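Acetyl-CoA acetyltransferase A (Ascaris suum, PDB 6BJA) catalyses acetyl transfer between coenzyme A thioesters as a thiolase-family enzyme, probably making or cleaving acetoacetyl-CoA in lipid metabolism. Local coordinates at residues L153-S156 with I157-Q160; A174-R177 with E178-D181; A371-S374 with D375-G378. One frame throughout, in Å; residues are numbered along the deposited sequence.

Interaction 1. Residues L153-S156 with I157-Q160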
loop_
_atom_site.group_PDB
_atom_site.type_symbol
_atom_site.label_atom_id
_atom_site.label_comp_id
_atom_site.label_asym_id
_atom_site.label_seq_id
_atom_site.Cartn_x
_atom_site.Cartn_y
_atom_site.Cartn_z
ATOM N N LEU A 153 -1.175 -0.063 20.771
ATOM C CA LEU A 153 -0.095 0.092 21.759
ATOM C C LEU A 153 0.270 1.525 22.104
ATOM O O LEU A 153 0.941 1.759 23.106
ATOM C CB LEU A 153 1.156 -0.634 21.272
ATOM C CG LEU A 153 0.947 -2.121 20.971
ATOM C CD1 LEU A 153 2.205 -2.768 20.437
ATOM C CD2 LEU A 153 0.491 -2.842 22.202
ATOM N N MET A 154 -0.151 2.468 21.271
ATOM C CA MET A 154 0.084 3.899 21.500
ATOM C C MET A 154 -1.064 4.515 22.273
ATOM O O MET A 154 -2.231 4.345 21.913
ATOM C CB MET A 154 0.246 4.631 20.171
ATOM C CG MET A 154 1.484 4.288 19.390
ATOM S SD MET A 154 2.945 5.115 20.086
ATOM C CE MET A 154 2.584 6.830 19.806
ATOM N N ASP A 155 -0.759 5.279 23.314
ATOM C CA ASP A 155 -1.808 6.047 23.944
ATOM C C ASP A 155 -2.181 7.178 23.012
ATOM O O ASP A 155 -1.306 7.895 22.532
ATOM C CB ASP A 155 -1.368 6.605 25.292
ATOM C CG ASP A 155 -2.482 7.382 25.950
ATOM O OD1 ASP A 155 -2.667 8.561 25.605
ATOM O OD2 ASP A 155 -3.210 6.792 26.773
ATOM N N SER A 156 -3.480 7.358 22.782
ATOM C CA SER A 156 -3.942 8.302 21.772
ATOM C C SER A 156 -4.161 9.691 22.301
ATOM O O SER A 156 -4.523 10.582 21.533
ATOM C CB SER A 156 -5.248 7.804 21.166
ATOM O OG SER A 156 -5.014 6.554 20.584
ATOM N N ILE A 157 -4.013 9.865 23.606
ATOM C CA ILE A 157 -4.193 11.177 24.212
ATOM C C ILE A 157 -2.826 11.803 24.430
ATOM O O ILE A 157 -2.639 12.992 24.142
ATOM C CB ILE A 157 -5.003 11.077 25.525
ATOM C CG1 ILE A 157 -6.476 10.809 25.192
ATOM C CG2 ILE A 157 -4.910 12.357 26.340
ATOM C CD1 ILE A 157 -6.987 9.525 25.645
ATOM N N GLU A 158 -1.871 11.005 24.924
ATOM C CA GLU A 158 -0.490 11.430 25.112
ATOM C C GLU A 158 0.357 11.282 23.847
ATOM O O GLU A 158 1.459 11.821 23.754
ATOM C CB GLU A 158 0.152 10.619 26.249
ATOM C CG GLU A 158 -0.446 10.896 27.623
ATOM C CD GLU A 158 0.054 12.192 28.245
ATOM O OE1 GLU A 158 0.971 12.826 27.675
ATOM O OE2 GLU A 158 -0.471 12.575 29.310
ATOM N N TYR A 159 -0.154 10.525 22.890
ATOM C CA TYR A 159 0.534 10.234 21.640
ATOM C C TYR A 159 1.940 9.720 21.898
ATOM O O TYR A 159 2.927 10.194 21.346
ATOM C CB TYR A 159 0.537 11.458 20.728
ATOM C CG TYR A 159 -0.867 11.760 20.205
ATOM C CD1 TYR A 159 -1.551 10.836 19.403
ATOM C CD2 TYR A 159 -1.511 12.942 20.532
ATOM C CE1 TYR A 159 -2.847 11.092 18.938
ATOM C CE2 TYR A 159 -2.796 13.212 20.074
ATOM C CZ TYR A 159 -3.460 12.287 19.276
ATOM O OH TYR A 159 -4.743 12.549 18.813
ATOM N N GLN A 160 2.006 8.709 22.753
ATOM C CA GLN A 160 3.249 7.999 23.001
ATOM C C GLN A 160 2.922 6.588 23.410
ATOM O O GLN A 160 1.796 6.296 23.797
ATOM C CB GLN A 160 4.083 8.672 24.083
ATOM C CG GLN A 160 3.371 8.884 25.386
ATOM C CD GLN A 160 4.180 9.792 26.312
ATOM O OE1 GLN A 160 4.882 10.691 25.850
ATOM N NE2 GLN A 160 4.113 9.535 27.614
#
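Asp155 and Gln160 face each other where the chain doubles back between the short strands 154-155 and 160-161, with Asp155 N donating to Gln160 O at 2.8 Å. Tyr159 also faces Asp155, which makes this a G1 beta bulge, and Tyr159 takes the positive phi (51°) at its first position. Both return bonds to Asp155 O, from Tyr159 N and from Gln160 N, are weak, and the side chain of Asp155 adds two further bonds to the bend. With CG anti to the backbone N (chi1 -179°), its carboxylate swings over the turn and OD1 accepts Ile157 N, an Asx turn, and also Glu158 N. Glu158 N, 2.7 Å from Asp155 OD1, comes nearly straight down the C-O bond, whereas Ile157 N, at the same distance from Asp155 OD1, approaches from above the carboxylate plane. The other oxygen, OD2, has a weak bond from Gly386 N. Met154, bent at both chi2 and chi3, curls its CE against the returning backbone, 3.5 Å from Gln160 CA. Ser156 turns the other way: its OG bonds to Gln70 N of a second subunit. Leu153, at the end of the preceding helix, touches the bound coenzyme A. The Ser156 carbonyl lies over one face of the Tyr159 ring, displaced toward the rim, with Ser156 O 3.0 Å from Tyr159 CZ.

Interaction 2. Residues A174-R177 with E178-D181. With ACT (acetate ion), chain B.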
loop_
_atom_site.group_PDB
_atom_site.type_symbol
_atom_site.label_atom_id
_atom_site.label_comp_id
_atom_site.label_asym_id
_atom_site.label_seq_id
_atom_site.Cartn_x
_atom_site.Cartn_y
_atom_site.Cartn_z
ATOM N N ALA A 174 9.730 4.693 42.643
ATOM C CA ALA A 174 11.174 4.506 42.764
ATOM C C ALA A 174 11.568 3.063 42.471
ATOM O O ALA A 174 12.515 2.516 43.045
ATOM C CB ALA A 174 11.649 4.944 44.157
ATOM N N PHE A 175 10.840 2.431 41.549
ATOM C CA PHE A 175 11.214 1.102 41.109
ATOM C C PHE A 175 12.468 1.148 40.248
ATOM O O PHE A 175 12.825 2.174 39.663
ATOM C CB PHE A 175 10.075 0.434 40.323
ATOM C CG PHE A 175 8.886 0.041 41.158
ATOM C CD1 PHE A 175 9.016 -0.533 42.414
ATOM C CD2 PHE A 175 7.610 0.219 40.660
ATOM C CE1 PHE A 175 7.880 -0.902 43.154
ATOM C CE2 PHE A 175 6.492 -0.153 41.390
ATOM C CZ PHE A 175 6.615 -0.710 42.624
ATOM N N THR A 176 13.150 0.009 40.204
ATOM C CA THR A 176 14.422 -0.135 39.527
ATOM C C THR A 176 14.386 -1.186 38.436
ATOM O O THR A 176 13.560 -2.110 38.457
ATOM C CB THR A 176 15.526 -0.527 40.525
ATOM O OG1 THR A 176 15.195 -1.795 41.121
ATOM C CG2 THR A 176 15.655 0.489 41.623
ATOM N N ARG A 177 15.287 -1.035 37.476
ATOM C CA ARG A 177 15.528 -2.055 36.457
ATOM C C ARG A 177 15.671 -3.433 37.088
ATOM O O ARG A 177 15.133 -4.447 36.602
ATOM C CB ARG A 177 16.785 -1.686 35.666
ATOM C CG ARG A 177 17.281 -2.703 34.679
ATOM C CD ARG A 177 16.281 -2.967 33.544
ATOM N NE ARG A 177 16.850 -3.913 32.592
ATOM C CZ ARG A 177 17.608 -3.575 31.550
ATOM N NH1 ARG A 177 17.871 -2.303 31.278
ATOM N NH2 ARG A 177 18.104 -4.511 30.763
ATOM N N GLU A 178 16.428 -3.473 38.186
ATOM C CA GLU A 178 16.636 -4.713 38.892
ATOM C C GLU A 178 15.338 -5.358 39.366
ATOM O O GLU A 178 15.156 -6.576 39.183
ATOM C CB GLU A 178 17.573 -4.469 40.080
ATOM C CG GLU A 178 19.014 -4.207 39.672
ATOM C CD GLU A 178 19.337 -2.770 39.234
ATOM O OE1 GLU A 178 18.454 -1.883 39.241
ATOM O OE2 GLU A 178 20.524 -2.529 38.899
ATOM N N GLN A 179 14.434 -4.571 39.946
ATOM C CA GLN A 179 13.128 -5.092 40.363
ATOM C C GLN A 179 12.258 -5.488 39.181
ATOM O O GLN A 179 11.596 -6.526 39.240
ATOM C CB GLN A 179 12.366 -4.086 41.203
ATOM C CG GLN A 179 12.998 -3.799 42.567
ATOM C CD GLN A 179 12.442 -2.558 43.164
ATOM O OE1 GLN A 179 12.723 -1.459 42.684
ATOM N NE2 GLN A 179 11.619 -2.705 44.201
ATOM N N LEU A 180 12.247 -4.671 38.128
ATOM C CA LEU A 180 11.408 -4.990 36.959
ATOM C C LEU A 180 11.874 -6.301 36.316
ATOM O O LEU A 180 11.061 -7.167 35.948
ATOM C CB LEU A 180 11.432 -3.849 35.919
ATOM C CG LEU A 180 10.359 -2.772 36.063
ATOM C CD1 LEU A 180 10.291 -2.204 37.448
ATOM C CD2 LEU A 180 10.630 -1.675 35.034
ATOM N N ASP A 181 13.187 -6.468 36.191
ATOM C CA ASP A 181 13.739 -7.676 35.571
ATOM C C ASP A 181 13.513 -8.901 36.459
ATOM O O ASP A 181 13.143 -9.966 35.955
ATOM C CB ASP A 181 15.241 -7.514 35.286
ATOM C CG ASP A 181 15.521 -6.688 34.044
ATOM O OD1 ASP A 181 14.556 -6.360 33.289
ATOM O OD2 ASP A 181 16.717 -6.388 33.815
HETATM C C ACT B . 21.113 -1.279 29.284
HETATM O O ACT B . 21.091 -0.536 28.272
HETATM O OXT ACT B . 20.404 -0.917 30.252
HETATM C CH3 ACT B . 21.958 -2.516 29.335
#
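Arg177 and Asp181 are joined by a salt bridge one turn apart on helix 177-197. From CB, which sits next to the following amide, Glu178 N, the arginine leaves with CG anti to its own amide nitrogen (chi1 173°) and bends at chi2, bringing CD to 3.5 Å from Asp181 OD2. The next atom makes the bond: Arg177 NE donates to Asp181 OD2 at 2.8 Å. OD2 lies near the guanidinium plane, and NE meets it on the syn side but tilted 32° out of the carboxylate plane, the two flat groups standing 80° apart. Beyond CZ, Arg177 NH1 makes a weak 3.1 Å bond to OXT of an acetate ion, probably from the crystallisation liquor, and NH2 donates to the carbonyls of Val233 and Leu236. Asp181 OD1 has its own partner in Asn252 ND2. The start of the same helix is closed by a capping box. Thr176, the N-cap, accepts Gln179 N on its OG1 at 3.1 Å, and Gln179 OE1 reaches back to accept Thr176 N at 2.9 Å and the hydroxyl OG1 of Thr176 at 2.9 Å, so two donors grip that one amide oxygen. A hydrophobic staple flanks the box: Phe175 CB meets Leu180 CD1 at 3.9 Å, and both side chains pack against Val170 and Leu331. Gln179 OE1 also lies at the edge of the Phe175 ring, near its plane.

Interaction 3. Residues A371-S374 with D375-G378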
loop_
_atom_site.group_PDB
_atom_site.type_symbol
_atom_site.label_atom_id
_atom_site.label_comp_id
_atom_site.label_asym_id
_atom_site.label_seq_id
_atom_site.Cartn_x
_atom_site.Cartn_y
_atom_site.Cartn_z
ATOM N N ALA A 371 -7.557 -21.287 39.516
ATOM C CA ALA A 371 -6.523 -21.339 40.558
ATOM C C ALA A 371 -7.132 -21.306 41.965
ATOM O O ALA A 371 -6.582 -21.891 42.909
ATOM C CB ALA A 371 -5.548 -20.186 40.378
ATOM N N LEU A 372 -8.257 -20.614 42.110
ATOM C CA LEU A 372 -8.981 -20.575 43.372
ATOM C C LEU A 372 -9.447 -21.954 43.801
ATOM O O LEU A 372 -9.868 -22.756 42.968
ATOM C CB LEU A 372 -10.199 -19.666 43.273
ATOM C CG LEU A 372 -9.959 -18.156 43.209
ATOM C CD1 LEU A 372 -11.256 -17.437 42.837
ATOM C CD2 LEU A 372 -9.406 -17.616 44.540
ATOM N N LYS A 373 -9.375 -22.211 45.105
ATOM C CA LYS A 373 -10.013 -23.391 45.684
ATOM C C LYS A 373 -11.409 -23.045 46.192
ATOM O O LYS A 373 -11.740 -21.871 46.370
ATOM C CB LYS A 373 -9.142 -23.951 46.812
ATOM C CG LYS A 373 -7.757 -24.374 46.335
ATOM C CD LYS A 373 -6.813 -24.667 47.488
ATOM C CE LYS A 373 -5.362 -24.604 47.012
ATOM N NZ LYS A 373 -5.181 -25.376 45.742
ATOM N N SER A 374 -12.240 -24.059 46.414
ATOM C CA SER A 374 -13.623 -23.828 46.822
ATOM C C SER A 374 -13.711 -22.939 48.061
ATOM O O SER A 374 -12.960 -23.130 49.015
ATOM C CB SER A 374 -14.336 -25.157 47.086
ATOM O OG SER A 374 -14.426 -25.922 45.892
ATOM N N ASP A 375 -14.637 -21.976 48.004
ATOM C CA ASP A 375 -14.951 -21.023 49.074
ATOM C C ASP A 375 -13.952 -19.873 49.155
ATOM O O ASP A 375 -14.143 -18.952 49.943
ATOM C CB ASP A 375 -15.053 -21.723 50.441
ATOM C CG ASP A 375 -16.204 -22.703 50.508
ATOM O OD1 ASP A 375 -17.285 -22.369 49.990
ATOM O OD2 ASP A 375 -16.029 -23.800 51.083
ATOM N N GLU A 376 -12.896 -19.914 48.346
ATOM C CA GLU A 376 -11.948 -18.805 48.308
ATOM C C GLU A 376 -12.476 -17.643 47.481
ATOM O O GLU A 376 -13.218 -17.836 46.512
ATOM C CB GLU A 376 -10.595 -19.255 47.759
ATOM C CG GLU A 376 -9.844 -20.171 48.710
ATOM C CD GLU A 376 -8.430 -20.493 48.256
ATOM O OE1 GLU A 376 -8.140 -20.427 47.036
ATOM O OE2 GLU A 376 -7.594 -20.836 49.129
ATOM N N LEU A 377 -12.072 -16.445 47.898
ATOM C CA LEU A 377 -12.366 -15.205 47.184
ATOM C C LEU A 377 -11.167 -14.810 46.342
ATOM O O LEU A 377 -10.027 -14.910 46.778
ATOM C CB LEU A 377 -12.709 -14.072 48.154
ATOM C CG LEU A 377 -13.978 -14.253 48.984
ATOM C CD1 LEU A 377 -14.162 -13.037 49.874
ATOM C CD2 LEU A 377 -15.208 -14.490 48.112
ATOM N N GLY A 378 -11.441 -14.363 45.116
ATOM C CA GLY A 378 -10.380 -13.895 44.249
ATOM C C GLY A 378 -10.759 -12.556 43.620
ATOM O O GLY A 378 -11.938 -12.219 43.456
HETATM O O HOH W 1 -5.971 -21.433 45.615
#
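Glu376 folds its carboxylate back onto the backbone of Lys373, with Lys373 N donating to Glu376 OE1 at 2.9 Å. The bond is almost straight at the hydrogen (171°), although the amide approaches from above the carboxylate plane, 51° out of it. The same oxygen accepts a second donor, a water 2.8 Å from Glu376 OE1 that also donates to Ala371 O at 2.8 Å. The water thus links the last carbonyl of helix 357-371 to the acid across the bend. The side chains of Lys373 and Glu376 run alongside each other in the same direction, with Lys373 CB 3.7 Å from Glu376 OE1. Lys373 NZ ends well short of the acid, 5.9 Å from Glu376 OE1, so any attraction between the charges would act at a distance. Glu376 is also the last residue of a type II beta turn from Lys373, closed by Glu376 N donating to Lys373 O at 3.0 Å; Asp375 holds the positive phi (79°) of its third position. This turn leads from helix 357-371 into strand 377-384, which lies in the large mixed sheet of the thiolase fold between strands 388-396 and 319-322. Both methyls of Leu372 meet the Leu377-Gly378 peptide at the start of the strand: CD2 lies 3.6 Å from Leu377 O, while CD1 rests by Gly378 N at 3.8 Å. That leucine is backed in turn by Leu319 and Ile394, from the two flanking strands. Farther out, the C-terminal residues pair with the turn. Lys396 NZ bonds to Leu372 O, the Lys396 backbone pairs with Asp375 and Glu376, and Ser374 OG is hydrogen-bonded to Leu397 O.

Following the chain from the N terminus, the three contacts come in series and none crosses or encloses another. Interaction 1 closes the small hairpin after helix 147-153, joining strands 154-155 and 160-161. The chain then runs through helix 162-172 into interaction 2, which ties the loop after that helix to the first turn of helix 177-197; the nearest atoms of the two contacts are about 15 Å apart. Both belong to the N-terminal thiolase domain. Interaction 3 comes much later, in the C-terminal thiolase domain, where it joins helix 357-371 to strand 377-384 of the large mixed sheet. Its centre is about 37 Å from that of interaction 1, on the opposite side of the chain's centre.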